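Local coordinates for endo-beta-1,2-glucanase (Talaromyces funiculosus, PDB 6IMV), which hydrolyses beta-1,2-glucans at internal linkages, as an endo-acting fungal glycoside hydrolase that founded a new family, at residues Thr374-Val386 with Met410-Arg422. Numbering follows the deposited sequence.
Sequences TIQELDVITPYSV and MQNIYGSTESTRR. With NAG (2-acetamido-2-deoxy-beta-D-glucopyranose), chain C; NAG (2-acetamido-2-deoxy-beta-D-glucopyranose), chain B.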
loop_
_atom_site.group_PDB
_atom_site.type_symbol
_atom_site.label_atom_id
_atom_site.label_comp_id
_atom_site.label_asym_id
_atom_site.label_seq_id
_atom_site.Cartn_x
_atom_site.Cartn_y
_atom_site.Cartn_z
ATOM N N THR A 374 -5.219 15.315 15.070
ATOM C CA THR A 374 -4.470 16.554 14.853
ATOM C C THR A 374 -3.123 16.552 15.580
ATOM O O THR A 374 -2.298 17.426 15.319
ATOM C CB THR A 374 -5.307 17.771 15.262
ATOM O OG1 THR A 374 -5.582 17.626 16.659
ATOM C CG2 THR A 374 -6.575 17.875 14.442
ATOM N N ILE A 375 -2.891 15.606 16.493
ATOM C CA ILE A 375 -1.573 15.481 17.132
ATOM C C ILE A 375 -0.665 14.679 16.192
ATOM O O ILE A 375 -0.827 13.477 16.059
ATOM C CB ILE A 375 -1.663 14.827 18.526
ATOM C CG1 ILE A 375 -2.579 15.617 19.468
ATOM C CG2 ILE A 375 -0.266 14.651 19.112
ATOM C CD1 ILE A 375 -2.954 14.878 20.741
ATOM N N GLN A 376 0.295 15.363 15.569
ATOM C CA GLN A 376 1.065 14.805 14.460
ATOM C C GLN A 376 2.551 15.140 14.627
ATOM O O GLN A 376 2.904 16.191 15.152
ATOM C CB GLN A 376 0.537 15.324 13.121
ATOM C CG GLN A 376 -0.879 14.853 12.826
ATOM C CD GLN A 376 -1.227 14.824 11.351
ATOM O OE1 GLN A 376 -0.385 15.058 10.485
ATOM N NE2 GLN A 376 -2.496 14.568 11.060
ATOM N N GLU A 377 3.396 14.206 14.185
ATOM C CA GLU A 377 4.829 14.393 14.051
ATOM C C GLU A 377 5.132 14.633 12.568
ATOM O O GLU A 377 4.846 13.759 11.728
ATOM C CB GLU A 377 5.589 13.174 14.584
ATOM C CG GLU A 377 7.097 13.367 14.541
ATOM C CD GLU A 377 7.948 12.245 15.107
ATOM O OE1 GLU A 377 7.420 11.454 15.898
ATOM O OE2 GLU A 377 9.150 12.168 14.738
ATOM N N LEU A 378 5.719 15.802 12.271
ATOM C CA LEU A 378 5.952 16.280 10.910
ATOM C C LEU A 378 7.438 16.587 10.669
ATOM O O LEU A 378 7.776 17.420 9.827
ATOM C CB LEU A 378 5.105 17.539 10.706
ATOM C CG LEU A 378 3.602 17.360 10.891
ATOM C CD1 LEU A 378 2.878 18.686 10.689
ATOM C CD2 LEU A 378 3.072 16.294 9.942
ATOM N N ASP A 379 8.338 15.896 11.372
ATOM C CA ASP A 379 9.767 16.153 11.187
ATOM C C ASP A 379 10.372 15.197 10.143
ATOM O O ASP A 379 11.487 15.429 9.705
ATOM C CB ASP A 379 10.522 16.121 12.519
ATOM C CG ASP A 379 10.413 14.815 13.279
ATOM O OD1 ASP A 379 9.574 13.980 12.928
ATOM O OD2 ASP A 379 11.185 14.649 14.214
ATOM N N VAL A 380 9.630 14.153 9.741
ATOM C CA VAL A 380 10.127 13.119 8.825
ATOM C C VAL A 380 9.191 12.998 7.612
ATOM O O VAL A 380 7.971 12.841 7.766
ATOM C CB VAL A 380 10.276 11.773 9.564
ATOM C CG1 VAL A 380 10.580 10.616 8.611
ATOM C CG2 VAL A 380 11.322 11.871 10.671
ATOM N N ILE A 381 9.803 13.002 6.417
ATOM C CA ILE A 381 9.134 12.910 5.116
ATOM C C ILE A 381 9.595 11.623 4.416
ATOM O O ILE A 381 10.658 11.067 4.733
ATOM C CB ILE A 381 9.423 14.152 4.249
ATOM C CG1 ILE A 381 10.925 14.434 4.135
ATOM C CG2 ILE A 381 8.643 15.356 4.763
ATOM C CD1 ILE A 381 11.283 15.562 3.202
ATOM N N THR A 382 8.795 11.161 3.450
ATOM C CA THR A 382 9.064 9.894 2.769
ATOM C C THR A 382 8.653 9.969 1.301
ATOM O O THR A 382 7.598 10.504 0.964
ATOM C CB THR A 382 8.378 8.719 3.475
ATOM O OG1 THR A 382 8.619 7.523 2.731
ATOM C CG2 THR A 382 6.884 8.910 3.637
ATOM N N PRO A 383 9.462 9.384 0.386
ATOM C CA PRO A 383 9.101 9.327 -1.033
ATOM C C PRO A 383 7.727 8.707 -1.345
ATOM O O PRO A 383 7.080 9.146 -2.291
ATOM C CB PRO A 383 10.234 8.482 -1.637
ATOM C CG PRO A 383 11.414 8.764 -0.730
ATOM C CD PRO A 383 10.795 8.816 0.648
ATOM N N TYR A 384 7.276 7.715 -0.567
ATOM C CA TYR A 384 6.029 7.001 -0.916
ATOM C C TYR A 384 4.794 7.890 -0.704
ATOM O O TYR A 384 3.708 7.557 -1.202
ATOM C CB TYR A 384 5.937 5.660 -0.188
ATOM C CG TYR A 384 5.097 5.599 1.060
ATOM C CD1 TYR A 384 5.645 5.871 2.304
ATOM C CD2 TYR A 384 3.778 5.185 1.017
ATOM C CE1 TYR A 384 4.897 5.766 3.466
ATOM C CE2 TYR A 384 3.008 5.086 2.170
ATOM C CZ TYR A 384 3.568 5.376 3.403
ATOM O OH TYR A 384 2.815 5.274 4.545
ATOM N N SER A 385 4.956 9.019 0.003
ATOM C CA SER A 385 3.913 10.038 0.137
ATOM C C SER A 385 3.372 10.487 -1.231
ATOM O O SER A 385 2.251 10.983 -1.317
ATOM C CB SER A 385 4.399 11.225 0.930
ATOM O OG SER A 385 5.450 11.906 0.251
ATOM N N VAL A 386 4.159 10.306 -2.293
ATOM C CA VAL A 386 3.782 10.743 -3.645
ATOM C C VAL A 386 2.851 9.734 -4.342
ATOM O O VAL A 386 2.351 10.048 -5.411
ATOM C CB VAL A 386 5.017 10.978 -4.535
ATOM C CG1 VAL A 386 6.068 11.833 -3.848
ATOM C CG2 VAL A 386 5.614 9.670 -5.035
ATOM N N MET A 410 19.343 9.172 0.291
ATOM C CA MET A 410 17.941 8.877 0.017
ATOM C C MET A 410 17.776 8.021 -1.250
ATOM O O MET A 410 16.652 7.630 -1.584
ATOM C CB MET A 410 17.116 10.163 -0.056
ATOM C CG MET A 410 16.821 10.730 1.330
ATOM S SD MET A 410 15.996 9.493 2.399
ATOM C CE MET A 410 14.369 9.430 1.649
ATOM N N GLN A 411 18.887 7.683 -1.911
ATOM C CA GLN A 411 18.931 6.564 -2.852
ATOM C C GLN A 411 19.977 5.549 -2.385
ATOM O O GLN A 411 20.979 5.895 -1.725
ATOM C CB GLN A 411 19.260 7.002 -4.282
ATOM C CG GLN A 411 18.195 7.867 -4.931
ATOM C CD GLN A 411 18.566 8.227 -6.350
ATOM O OE1 GLN A 411 19.472 9.034 -6.601
ATOM N NE2 GLN A 411 17.868 7.613 -7.299
ATOM N N ASN A 412 19.728 4.287 -2.756
ATOM C CA ASN A 412 20.593 3.167 -2.441
ATOM C C ASN A 412 20.532 2.171 -3.606
ATOM O O ASN A 412 19.741 2.359 -4.525
ATOM C CB ASN A 412 20.194 2.532 -1.106
ATOM C CG ASN A 412 18.754 2.073 -1.088
ATOM O OD1 ASN A 412 18.424 1.037 -1.662
ATOM N ND2 ASN A 412 17.895 2.828 -0.426
ATOM N N ILE A 413 21.330 1.099 -3.525
ATOM C CA ILE A 413 21.425 0.085 -4.597
ATOM C C ILE A 413 20.158 -0.771 -4.674
ATOM O O ILE A 413 20.086 -1.662 -5.526
ATOM C CB ILE A 413 22.672 -0.808 -4.434
ATOM C CG1 ILE A 413 22.710 -1.548 -3.094
ATOM C CG2 ILE A 413 23.943 -0.010 -4.671
ATOM C CD1 ILE A 413 23.711 -2.682 -3.062
ATOM N N TYR A 414 19.172 -0.507 -3.805
ATOM C CA TYR A 414 17.851 -1.143 -3.885
ATOM C C TYR A 414 16.756 -0.101 -4.162
ATOM O O TYR A 414 15.570 -0.379 -3.933
ATOM C CB TYR A 414 17.561 -1.906 -2.587
ATOM C CG TYR A 414 18.728 -2.683 -2.030
ATOM C CD1 TYR A 414 19.001 -3.975 -2.453
ATOM C CD2 TYR A 414 19.578 -2.115 -1.087
ATOM C CE1 TYR A 414 20.084 -4.686 -1.951
ATOM C CE2 TYR A 414 20.649 -2.814 -0.563
ATOM C CZ TYR A 414 20.903 -4.102 -0.999
ATOM O OH TYR A 414 21.968 -4.771 -0.482
ATOM N N GLY A 415 17.150 1.078 -4.662
ATOM C CA GLY A 415 16.214 2.162 -5.013
ATOM C C GLY A 415 16.137 3.222 -3.927
ATOM O O GLY A 415 17.150 3.561 -3.325
ATOM N N SER A 416 14.929 3.742 -3.683
ATOM C CA SER A 416 14.723 4.822 -2.707
ATOM C C SER A 416 14.907 4.299 -1.276
ATOM O O SER A 416 14.666 3.110 -0.972
ATOM C CB SER A 416 13.379 5.481 -2.881
ATOM O OG SER A 416 12.306 4.576 -2.625
ATOM N N THR A 417 15.351 5.210 -0.404
ATOM C CA THR A 417 15.489 4.972 1.023
ATOM C C THR A 417 14.156 5.301 1.717
ATOM O O THR A 417 13.380 6.139 1.222
ATOM C CB THR A 417 16.666 5.795 1.559
ATOM O OG1 THR A 417 17.817 5.529 0.757
ATOM C CG2 THR A 417 16.989 5.506 3.004
ATOM N N GLU A 418 13.918 4.662 2.871
ATOM C CA GLU A 418 12.643 4.725 3.622
ATOM C C GLU A 418 12.181 6.179 3.827
ATOM O O GLU A 418 11.053 6.548 3.458
ATOM C CB GLU A 418 12.801 4.000 4.963
ATOM C CG GLU A 418 11.600 4.124 5.901
ATOM C CD GLU A 418 10.524 3.060 5.793
ATOM O OE1 GLU A 418 10.577 2.255 4.842
ATOM O OE2 GLU A 418 9.617 3.045 6.660
ATOM N N SER A 419 13.031 6.999 4.453
ATOM C CA SER A 419 12.622 8.332 4.889
ATOM C C SER A 419 13.835 9.177 5.276
ATOM O O SER A 419 14.895 8.639 5.549
ATOM C CB SER A 419 11.652 8.249 6.043
ATOM O OG SER A 419 12.315 7.853 7.227
ATOM N N THR A 420 13.621 10.501 5.299
ATOM C CA THR A 420 14.577 11.490 5.772
ATOM C C THR A 420 13.846 12.508 6.659
ATOM O O THR A 420 12.692 12.848 6.412
ATOM C CB THR A 420 15.271 12.212 4.607
ATOM O OG1 THR A 420 16.199 13.154 5.144
ATOM C CG2 THR A 420 14.319 12.934 3.677
ATOM N N ARG A 421 14.548 13.016 7.673
ATOM C CA ARG A 421 14.110 14.218 8.343
ATOM C C ARG A 421 14.019 15.341 7.302
ATOM O O ARG A 421 14.871 15.434 6.392
ATOM C CB ARG A 421 15.079 14.585 9.470
ATOM C CG ARG A 421 14.935 13.718 10.713
ATOM C CD ARG A 421 15.815 14.180 11.860
ATOM N NE ARG A 421 15.468 15.538 12.272
ATOM C CZ ARG A 421 14.535 15.862 13.167
ATOM N NH1 ARG A 421 13.797 14.928 13.745
ATOM N NH2 ARG A 421 14.342 17.131 13.472
ATOM N N ARG A 422 13.001 16.199 7.426
ATOM C CA ARG A 422 12.868 17.310 6.486
ATOM C C ARG A 422 14.025 18.307 6.663
ATOM O O ARG A 422 14.333 19.045 5.733
ATOM C CB ARG A 422 11.491 17.975 6.579
ATOM C CG ARG A 422 11.161 18.625 7.913
ATOM C CD ARG A 422 9.758 19.190 7.863
ATOM N NE ARG A 422 9.301 19.710 9.138
ATOM C CZ ARG A 422 9.604 20.904 9.624
ATOM N NH1 ARG A 422 10.400 21.721 8.953
ATOM N NH2 ARG A 422 9.109 21.264 10.792
HETATM C C1 NAG C . 11.665 10.082 15.900
HETATM C C2 NAG C . 10.891 10.036 17.203
HETATM C C3 NAG C . 10.957 11.410 17.854
HETATM C C4 NAG C . 12.400 11.790 18.114
HETATM C C5 NAG C . 13.229 11.644 16.844
HETATM C C6 NAG C . 14.714 11.789 17.164
HETATM C C7 NAG C . 9.084 8.386 17.021
HETATM C C8 NAG C . 7.600 8.209 16.870
HETATM N N2 NAG C . 9.513 9.642 16.984
HETATM O O3 NAG C . 10.229 11.404 19.070
HETATM O O4 NAG C . 12.416 13.165 18.526
HETATM O O5 NAG C . 13.025 10.379 16.201
HETATM O O6 NAG C . 15.435 11.762 15.938
HETATM O O7 NAG C . 9.839 7.440 17.164
HETATM C C1 NAG B . 13.117 13.305 19.778
HETATM C C2 NAG B . 13.522 14.760 19.995
HETATM C C3 NAG B . 14.187 14.962 21.364
HETATM C C4 NAG B . 13.452 14.251 22.494
HETATM C C5 NAG B . 13.220 12.793 22.069
HETATM C C6 NAG B . 12.611 11.899 23.143
HETATM C C7 NAG B . 14.273 15.775 17.880
HETATM C C8 NAG B . 15.471 15.929 16.993
HETATM N N2 NAG B . 14.505 15.090 18.986
HETATM O O3 NAG B . 14.277 16.354 21.681
HETATM O O4 NAG B . 14.244 14.387 23.690
HETATM O O5 NAG B . 12.381 12.813 20.900
HETATM O O6 NAG B . 11.201 12.131 23.232
HETATM O O7 NAG B . 13.181 16.238 17.589
#
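R421 reaches D379 with NH1, 2.7 Å from OD2, in a salt bridge whose hydrogen bond is weak, its N-H...O angle only 122°. The carboxylate and guanidinium planes stand 88° apart, although OD2 lies near the guanidinium plane. A bend at chi3 (61°) turns the arginine's end back toward the aspartate. Over one guanidinium face lies the acetamido methyl C8 of the chain B NAG, while E377 OE1 accepts from N2 of the chain C NAG at 3.0 Å, so E377 and R421 border the protein's own glycan, with D379 as the arginine's second-shell partner. D423 forms a second salt bridge, to R421 NH2. With alanine in place of R421, D379 is likely to lose its cationic mate and the sugar methyl the flat group beside it. The same segments pair as strands, 380-381 running antiparallel to 415-421 in an antiparallel sheet. I381 and T420, the hydrogen-bonded pair, lie side by side, CG1 3.7 Å from CG2; beta-branched residues suit such extended backbone. R422 runs out straight, and its NE meets L378 O at 2.8 Å, in the guanidinium plane. At the other end T382 OG1 donates to E418 O at 2.7 Å, nearly in line with that carbonyl, and P383 packs CD against M410 CE (3.8 Å).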